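Local coordinates for extracellular solute-binding protein family 1 (Arthrobacter chlorophenolicus, PDB 4R2F) that probably captures sugars outside the cell for uptake by a transporter, and is seen here holding the disaccharide laminaribiose, at residues 110-122 / 314-327. Sequence-based numbering, arbitrary orientation.
Sequences QGQIAYADKVIEK and MMYTNTPSQEASEE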
ATOM      1  N   GLN A 110      18.216 -11.529   6.831  1.00 32.63           N
ATOM      2  CA  GLN A 110      18.896 -11.425   8.116  1.00 30.91           C
ATOM      3  C   GLN A 110      18.754 -12.691   8.925  1.00 32.98           C
ATOM      4  O   GLN A 110      19.286 -12.771  10.001  1.00 33.41           O
ATOM      5  CB  GLN A 110      18.318 -10.281   8.965  1.00 32.60           C
ATOM      6  CG  GLN A 110      18.555  -8.887   8.417  1.00 52.06           C
ATOM      7  CD  GLN A 110      17.807  -7.815   9.209  1.00 41.90           C
ATOM      8  OE1 GLN A 110      17.423  -8.008  10.368  1.00 42.33           O
ATOM      9  NE2 GLN A 110      17.619  -6.681   8.585  1.00 44.00           N
ATOM     10  N   GLY A 111      17.999 -13.656   8.441  1.00 38.69           N
ATOM     11  CA  GLY A 111      17.884 -14.912   9.131  1.00 36.65           C
ATOM     12  C   GLY A 111      16.946 -14.903  10.323  1.00 36.05           C
ATOM     13  O   GLY A 111      17.074 -15.754  11.190  1.00 33.30           O
ATOM     14  N   GLN A 112      15.964 -14.002  10.343  1.00 26.38           N
ATOM     15  CA  GLN A 112      15.073 -13.831  11.502  1.00 27.50           C
ATOM     16  C   GLN A 112      13.619 -14.198  11.194  1.00 29.41           C
ATOM     17  O   GLN A 112      12.760 -14.169  12.083  1.00 37.13           O
ATOM     18  CB  GLN A 112      15.088 -12.376  11.980  1.00 40.39           C
ATOM     19  CG  GLN A 112      16.464 -11.754  12.145  1.00 47.61           C
ATOM     20  CD  GLN A 112      17.066 -11.976  13.512  1.00 70.56           C
ATOM     21  OE1 GLN A 112      16.549 -12.733  14.327  1.00 57.84           O
ATOM     22  NE2 GLN A 112      18.163 -11.291  13.776  1.00 75.27           N
ATOM     23  N   ILE A 113      13.351 -14.539   9.939  1.00 33.99           N
ATOM     24  CA  ILE A 113      12.034 -15.002   9.526  1.00 33.15           C
ATOM     25  C   ILE A 113      11.884 -16.499   9.810  1.00 36.73           C
ATOM     26  O   ILE A 113      12.863 -17.233   9.805  1.00 33.17           O
ATOM     27  CB  ILE A 113      11.825 -14.687   8.027  1.00 39.79           C
ATOM     28  CG1 ILE A 113      10.389 -14.271   7.748  1.00 41.26           C
ATOM     29  CG2 ILE A 113      12.267 -15.850   7.137  1.00 56.04           C
ATOM     30  CD1 ILE A 113      10.076 -12.876   8.256  1.00 47.49           C
ATOM     31  N   ALA A 114      10.660 -16.948  10.075  1.00 28.06           N
ATOM     32  CA  ALA A 114      10.342 -18.385  10.044  1.00 32.84           C
ATOM     33  C   ALA A 114       9.563 -18.721   8.768  1.00 29.23           C
ATOM     34  O   ALA A 114       8.505 -18.141   8.528  1.00 33.54           O
ATOM     35  CB  ALA A 114       9.540 -18.772  11.272  1.00 31.51           C
ATOM     36  N   TYR A 115      10.083 -19.648   7.962  1.00 29.95           N
ATOM     37  CA  TYR A 115       9.488 -19.986   6.675  1.00 35.45           C
ATOM     38  C   TYR A 115       8.101 -20.553   6.907  1.00 32.69           C
ATOM     39  O   TYR A 115       7.873 -21.249   7.887  1.00 33.81           O
ATOM     40  CB  TYR A 115      10.372 -20.980   5.886  1.00 27.31           C
ATOM     41  CG  TYR A 115      11.665 -20.355   5.459  1.00 35.53           C
ATOM     42  CD1 TYR A 115      11.683 -19.390   4.477  1.00 29.18           C
ATOM     43  CD2 TYR A 115      12.876 -20.698   6.064  1.00 35.81           C
ATOM     44  CE1 TYR A 115      12.867 -18.765   4.102  1.00 29.45           C
ATOM     45  CE2 TYR A 115      14.067 -20.089   5.681  1.00 30.02           C
ATOM     46  CZ  TYR A 115      14.054 -19.114   4.716  1.00 34.65           C
ATOM     47  OH  TYR A 115      15.225 -18.471   4.337  1.00 30.74           O
ATOM     48  N   ALA A 116       7.191 -20.226   5.995  1.00 30.55           N
ATOM     49  CA  ALA A 116       5.780 -20.559   6.120  1.00 31.22           C
ATOM     50  C   ALA A 116       5.350 -21.846   5.427  1.00 35.02           C
ATOM     51  O   ALA A 116       4.147 -22.065   5.231  1.00 30.63           O
ATOM     52  CB  ALA A 116       4.952 -19.387   5.601  1.00 29.52           C
ATOM     53  N   ASP A 117       6.302 -22.717   5.108  1.00 33.19           N
ATOM     54  CA  ASP A 117       6.008 -23.937   4.354  1.00 33.11           C
ATOM     55  C   ASP A 117       4.981 -24.817   5.058  1.00 37.12           C
ATOM     56  O   ASP A 117       4.105 -25.360   4.409  1.00 34.58           O
ATOM     57  CB  ASP A 117       7.281 -24.748   4.095  1.00 35.24           C
ATOM     58  CG  ASP A 117       8.276 -23.996   3.236  1.00 51.67           C
ATOM     59  OD1 ASP A 117       8.299 -22.755   3.290  1.00 40.14           O
ATOM     60  OD2 ASP A 117       9.033 -24.634   2.502  1.00 53.14           O
ATOM     61  N   LYS A 118       5.099 -24.966   6.373  1.00 35.16           N
ATOM     62  CA  LYS A 118       4.164 -25.800   7.129  1.00 43.38           C
ATOM     63  C   LYS A 118       2.763 -25.190   7.159  1.00 36.71           C
ATOM     64  O   LYS A 118       1.777 -25.915   7.164  1.00 33.94           O
ATOM     65  CB  LYS A 118       4.680 -26.060   8.560  1.00 46.66           C
ATOM     66  CG  LYS A 118       5.852 -27.039   8.674  1.00 79.41           C
ATOM     67  CD  LYS A 118       5.440 -28.513   8.732  1.00109.61           C
ATOM     68  CE  LYS A 118       4.574 -28.865   9.942  1.00102.79           C
ATOM     69  NZ  LYS A 118       3.107 -28.901   9.645  1.00 87.12           N
ATOM     70  N   VAL A 119       2.675 -23.862   7.215  1.00 29.28           N
ATOM     71  CA  VAL A 119       1.375 -23.176   7.108  1.00 29.52           C
ATOM     72  C   VAL A 119       0.743 -23.477   5.767  1.00 31.88           C
ATOM     73  O   VAL A 119      -0.423 -23.847   5.697  1.00 34.46           O
ATOM     74  CB  VAL A 119       1.522 -21.639   7.289  1.00 28.46           C
ATOM     75  CG1 VAL A 119       0.246 -20.905   6.877  1.00 33.32           C
ATOM     76  CG2 VAL A 119       1.899 -21.329   8.737  1.00 34.66           C
ATOM     77  N   ILE A 120       1.532 -23.362   4.703  1.00 34.21           N
ATOM     78  CA  ILE A 120       1.054 -23.673   3.368  1.00 28.33           C
ATOM     79  C   ILE A 120       0.501 -25.112   3.295  1.00 36.30           C
ATOM     80  O   ILE A 120      -0.554 -25.328   2.722  1.00 33.74           O
ATOM     81  CB  ILE A 120       2.157 -23.514   2.312  1.00 34.56           C
ATOM     82  CG1 ILE A 120       2.613 -22.046   2.171  1.00 41.79           C
ATOM     83  CG2 ILE A 120       1.681 -24.037   0.960  1.00 34.18           C
ATOM     84  CD1 ILE A 120       1.550 -21.084   1.736  1.00 44.41           C
ATOM     85  N   GLU A 121       1.228 -26.074   3.852  1.00 28.66           N
ATOM     86  CA  GLU A 121       0.761 -27.477   3.934  1.00 33.49           C
ATOM     87  C   GLU A 121      -0.563 -27.582   4.661  1.00 32.43           C
ATOM     88  O   GLU A 121      -1.458 -28.272   4.195  1.00 39.86           O
ATOM     89  CB  GLU A 121       1.741 -28.372   4.699  1.00 42.94           C
ATOM     90  CG  GLU A 121       3.072 -28.685   4.032  1.00 57.21           C
ATOM     91  CD  GLU A 121       4.059 -29.347   5.005  1.00200.00           C
ATOM     92  OE1 GLU A 121       3.625 -30.184   5.833  1.00 56.99           O
ATOM     93  OE2 GLU A 121       5.275 -29.035   4.956  1.00 69.46           O
ATOM     94  N   LYS A 122      -0.679 -26.926   5.822  1.00 30.53           N
ATOM     95  CA  LYS A 122      -1.904 -26.957   6.575  1.00 31.78           C
ATOM     96  C   LYS A 122      -3.057 -26.338   5.782  1.00 37.65           C
ATOM     97  O   LYS A 122      -4.183 -26.820   5.859  1.00 32.50           O
ATOM     98  CB  LYS A 122      -1.758 -26.291   7.948  1.00 30.39           C
ATOM     99  CG  LYS A 122      -0.829 -27.017   8.926  1.00 38.81           C
ATOM    100  CD  LYS A 122      -0.552 -26.120  10.141  1.00 41.11           C
ATOM    101  CE  LYS A 122      -0.004 -26.883  11.326  1.00 83.77           C
ATOM    102  NZ  LYS A 122      -1.077 -27.706  11.936  1.00 70.23           N
ATOM    103  N   MET A 314       3.695 -12.656   8.313  1.00 25.75           N
ATOM    104  CA  MET A 314       5.017 -13.202   8.466  1.00 32.71           C
ATOM    105  C   MET A 314       5.224 -13.723   9.875  1.00 25.97           C
ATOM    106  O   MET A 314       4.628 -13.257  10.848  1.00 29.84           O
ATOM    107  CB  MET A 314       6.086 -12.156   8.058  1.00 29.33           C
ATOM    108  CG  MET A 314       6.246 -10.926   8.907  1.00 32.27           C
ATOM    109  SD  MET A 314       7.000  -9.559   8.011  1.00 22.37           S
ATOM    110  CE  MET A 314       5.539  -8.836   7.300  1.00 31.85           C
ATOM    111  N   MET A 315       6.030 -14.764   9.954  1.00 27.83           N
ATOM    112  CA  MET A 315       6.371 -15.399  11.220  1.00 31.76           C
ATOM    113  C   MET A 315       7.870 -15.173  11.461  1.00 30.55           C
ATOM    114  O   MET A 315       8.629 -15.035  10.503  1.00 32.27           O
ATOM    115  CB  MET A 315       6.054 -16.919  11.143  1.00 25.66           C
ATOM    116  CG  MET A 315       4.592 -17.314  11.132  1.00 28.37           C
ATOM    117  SD  MET A 315       4.300 -19.099  11.139  1.00 22.85           S
ATOM    118  CE  MET A 315       5.013 -19.493   9.576  1.00 38.16           C
ATOM    119  N   TYR A 316       8.285 -15.147  12.728  1.00 31.19           N
ATOM    120  CA  TYR A 316       9.661 -14.851  13.124  1.00 37.11           C
ATOM    121  C   TYR A 316      10.271 -15.970  13.952  1.00 25.00           C
ATOM    122  O   TYR A 316       9.547 -16.700  14.630  1.00 33.94           O
ATOM    123  CB  TYR A 316       9.691 -13.590  13.985  1.00 26.94           C
ATOM    124  CG  TYR A 316       9.201 -12.337  13.285  1.00 28.90           C
ATOM    125  CD1 TYR A 316       7.851 -12.076  13.143  1.00 32.16           C
ATOM    126  CD2 TYR A 316      10.094 -11.431  12.761  1.00 30.07           C
ATOM    127  CE1 TYR A 316       7.402 -10.936  12.502  1.00 33.27           C
ATOM    128  CE2 TYR A 316       9.663 -10.288  12.120  1.00 30.03           C
ATOM    129  CZ  TYR A 316       8.317 -10.029  11.995  1.00 33.48           C
ATOM    130  OH  TYR A 316       7.898  -8.860  11.376  1.00 28.10           O
ATOM    131  N   THR A 317      11.603 -16.061  13.941  1.00 29.10           N
ATOM    132  CA  THR A 317      12.306 -17.085  14.711  1.00 31.86           C
ATOM    133  C   THR A 317      12.131 -16.912  16.211  1.00 38.12           C
ATOM    134  O   THR A 317      12.170 -17.887  16.946  1.00 33.99           O
ATOM    135  CB  THR A 317      13.815 -17.144  14.396  1.00 38.51           C
ATOM    136  OG1 THR A 317      14.386 -15.847  14.574  1.00 38.56           O
ATOM    137  CG2 THR A 317      14.061 -17.637  12.953  1.00 37.43           C
ATOM    138  N   ASN A 318      11.951 -15.674  16.663  1.00 30.74           N
ATOM    139  CA  ASN A 318      11.727 -15.419  18.071  1.00 28.48           C
ATOM    140  C   ASN A 318      10.294 -15.699  18.456  1.00 31.43           C
ATOM    141  O   ASN A 318       9.464 -14.788  18.510  1.00 36.03           O
ATOM    142  CB  ASN A 318      12.090 -13.978  18.432  1.00 37.60           C
ATOM    143  CG  ASN A 318      11.984 -13.716  19.937  1.00 39.00           C
ATOM    144  OD1 ASN A 318      11.767 -14.634  20.713  1.00 36.36           O
ATOM    145  ND2 ASN A 318      12.095 -12.460  20.334  1.00 35.59           N
ATOM    146  N   THR A 319      10.012 -16.976  18.704  1.00 34.02           N
ATOM    147  CA  THR A 319       8.680 -17.436  19.094  1.00 32.48           C
ATOM    148  C   THR A 319       8.869 -18.419  20.230  1.00 30.93           C
ATOM    149  O   THR A 319       9.860 -19.134  20.258  1.00 35.08           O
ATOM    150  CB  THR A 319       7.913 -18.132  17.921  1.00 30.99           C
ATOM    151  OG1 THR A 319       6.674 -18.701  18.382  1.00 31.15           O
ATOM    152  CG2 THR A 319       8.746 -19.239  17.286  1.00 34.90           C
ATOM    153  N   PRO A 320       7.928 -18.456  21.168  1.00 37.94           N
ATOM    154  CA  PRO A 320       8.000 -19.489  22.194  1.00 43.56           C
ATOM    155  C   PRO A 320       7.699 -20.860  21.622  1.00 51.72           C
ATOM    156  O   PRO A 320       8.112 -21.850  22.198  1.00 40.06           O
ATOM    157  CB  PRO A 320       6.904 -19.075  23.185  1.00 41.71           C
ATOM    158  CG  PRO A 320       5.954 -18.279  22.369  1.00 44.46           C
ATOM    159  CD  PRO A 320       6.826 -17.512  21.423  1.00 42.14           C
ATOM    160  N   SER A 321       6.975 -20.929  20.507  1.00 36.65           N
ATOM    161  CA  SER A 321       6.681 -22.220  19.864  1.00 34.84           C
ATOM    162  C   SER A 321       6.367 -22.020  18.396  1.00 38.82           C
ATOM    163  O   SER A 321       5.370 -21.374  18.077  1.00 34.03           O
ATOM    164  CB  SER A 321       5.466 -22.880  20.530  1.00 34.47           C
ATOM    165  OG  SER A 321       5.049 -24.006  19.771  1.00 37.53           O
ATOM    166  N   GLN A 322       7.183 -22.591  17.506  1.00 32.74           N
ATOM    167  CA  GLN A 322       6.926 -22.481  16.065  1.00 40.66           C
ATOM    168  C   GLN A 322       5.630 -23.152  15.635  1.00 38.11           C
ATOM    169  O   GLN A 322       4.952 -22.665  14.750  1.00 28.08           O
ATOM    170  CB  GLN A 322       8.104 -23.038  15.251  1.00 38.60           C
ATOM    171  CG  GLN A 322       7.944 -22.901  13.741  1.00 37.52           C
ATOM    172  CD  GLN A 322       7.723 -21.473  13.264  1.00 33.61           C
ATOM    173  OE1 GLN A 322       8.205 -20.502  13.877  1.00 36.26           O
ATOM    174  NE2 GLN A 322       7.016 -21.336  12.141  1.00 38.77           N
ATOM    175  N   GLU A 323       5.288 -24.282  16.247  1.00 32.11           N
ATOM    176  CA  GLU A 323       3.999 -24.896  15.980  1.00 30.73           C
ATOM    177  C   GLU A 323       2.833 -23.975  16.291  1.00 37.07           C
ATOM    178  O   GLU A 323       1.836 -23.958  15.568  1.00 34.09           O
ATOM    179  CB  GLU A 323       3.829 -26.176  16.775  1.00 34.46           C
ATOM    180  CG  GLU A 323       4.543 -27.367  16.181  1.00 83.38           C
ATOM    181  CD  GLU A 323       4.138 -28.660  16.851  1.00125.21           C
ATOM    182  OE1 GLU A 323       2.980 -28.779  17.338  1.00 70.63           O
ATOM    183  OE2 GLU A 323       5.001 -29.555  16.883  1.00 68.80           O
ATOM    184  N   ALA A 324       2.942 -23.241  17.386  1.00 33.33           N
ATOM    185  CA  ALA A 324       1.889 -22.313  17.765  1.00 36.47           C
ATOM    186  C   ALA A 324       1.817 -21.115  16.811  1.00 30.93           C
ATOM    187  O   ALA A 324       0.722 -20.686  16.448  1.00 34.63           O
ATOM    188  CB  ALA A 324       2.088 -21.842  19.205  1.00 35.67           C
ATOM    189  N   SER A 325       2.959 -20.566  16.418  1.00 34.82           N
ATOM    190  CA  SER A 325       2.961 -19.510  15.403  1.00 33.91           C
ATOM    191  C   SER A 325       2.151 -19.998  14.182  1.00 33.23           C
ATOM    192  O   SER A 325       1.270 -19.307  13.701  1.00 29.52           O
ATOM    193  CB  SER A 325       4.381 -19.157  14.987  1.00 37.98           C
ATOM    194  OG  SER A 325       5.089 -18.538  16.038  1.00 34.35           O
ATOM    195  N   GLU A 326       2.419 -21.230  13.755  1.00 31.36           N
ATOM    196  CA  GLU A 326       1.797 -21.805  12.569  1.00 39.07           C
ATOM    197  C   GLU A 326       0.312 -21.995  12.757  1.00 37.74           C
ATOM    198  O   GLU A 326      -0.467 -21.657  11.882  1.00 27.41           O
ATOM    199  CB  GLU A 326       2.476 -23.123  12.208  1.00 33.19           C
ATOM    200  CG  GLU A 326       3.828 -22.858  11.594  1.00 38.27           C
ATOM    201  CD  GLU A 326       4.793 -24.015  11.660  1.00 41.02           C
ATOM    202  OE1 GLU A 326       4.497 -25.088  12.250  1.00 39.96           O
ATOM    203  OE2 GLU A 326       5.873 -23.831  11.080  1.00 38.89           O
ATOM    204  N   GLU A 327      -0.082 -22.508  13.914  1.00 36.96           N
ATOM    205  CA  GLU A 327      -1.499 -22.630  14.230  1.00 33.90           C
ATOM    206  C   GLU A 327      -2.194 -21.279  14.249  1.00 35.06           C
ATOM    207  O   GLU A 327      -3.304 -21.151  13.726  1.00 33.29           O
ATOM    208  CB  GLU A 327      -1.710 -23.331  15.579  1.00 40.66           C
ATOM    209  CG  GLU A 327      -1.446 -24.837  15.566  1.00 62.95           C
ATOM    210  CD  GLU A 327      -2.279 -25.618  14.545  1.00 77.48           C
ATOM    211  OE1 GLU A 327      -3.516 -25.437  14.475  1.00 52.76           O
ATOM    212  OE2 GLU A 327      -1.688 -26.445  13.822  1.00 71.04           O
TER
HETATM  213  O   HOH W   1      12.880 -13.058  15.158  1.00 31.56           O
HETATM  214  O   HOH W   2       6.763 -16.158   7.543  1.00 26.28           O
HETATM  215  O   HOH W   3       5.736 -22.913   8.466  1.00 33.02           O
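Ala-114 and Met-315 meet where the short strand 113-114 runs antiparallel to the end of strand 306-316, at an edge of the mixed sheet of this periplasmic-binding-protein-like fold; each strand leads on to a helix, and helices 117-122 and 322-327 pack at 47°. Ala-114 N donates to Met-315 O (2.8 Å), and Thr-317 N returns a bond to Gln-112 O. A water extends the ladder from Ala-114 O to Met-315 N. Met-315 fills the wedge between strands and helices: its chain is extended through chi2 and turns only at chi3 (-64°), which lays CE against Ala-116 CA and 3.7 Å from Val-119 CG2. Beyond this pair, Val-149 of strand 145-161 touches Ala-116 and Val-119. The same Val-119 methyl also lies 3.8 Å from Glu-326 CG, so one branch meets both the strand and the helix. Farther along the helices, the aliphatic chain of Lys-122 reaches out and bends at its end, crossing Glu-327 at about a right angle to form a salt bridge between NZ and OE2, whose 2.3 Å separation is too short to be taken at face value. Glu-326 stretches past Val-119, and its OE2 comes to 3.6 Å from Lys-118 CB. Gln-322, folded at chi2, brings its amide against the Ala-114 methyl, OE1 being 3.4 Å from CB, while NE2 donates almost straight (170°) to Glu-326 OE2, arriving from above the carboxylate plane. Were Glu-326 an alanine, the Gln-322 amide would probably be freer to turn, a bound water would lose one acceptor, and a gap would open beside Val-119. That water donates to Glu-326 OE2 at 2.8 Å and also to Tyr-115 O, tying the carboxylate to the turn before helix 117-122.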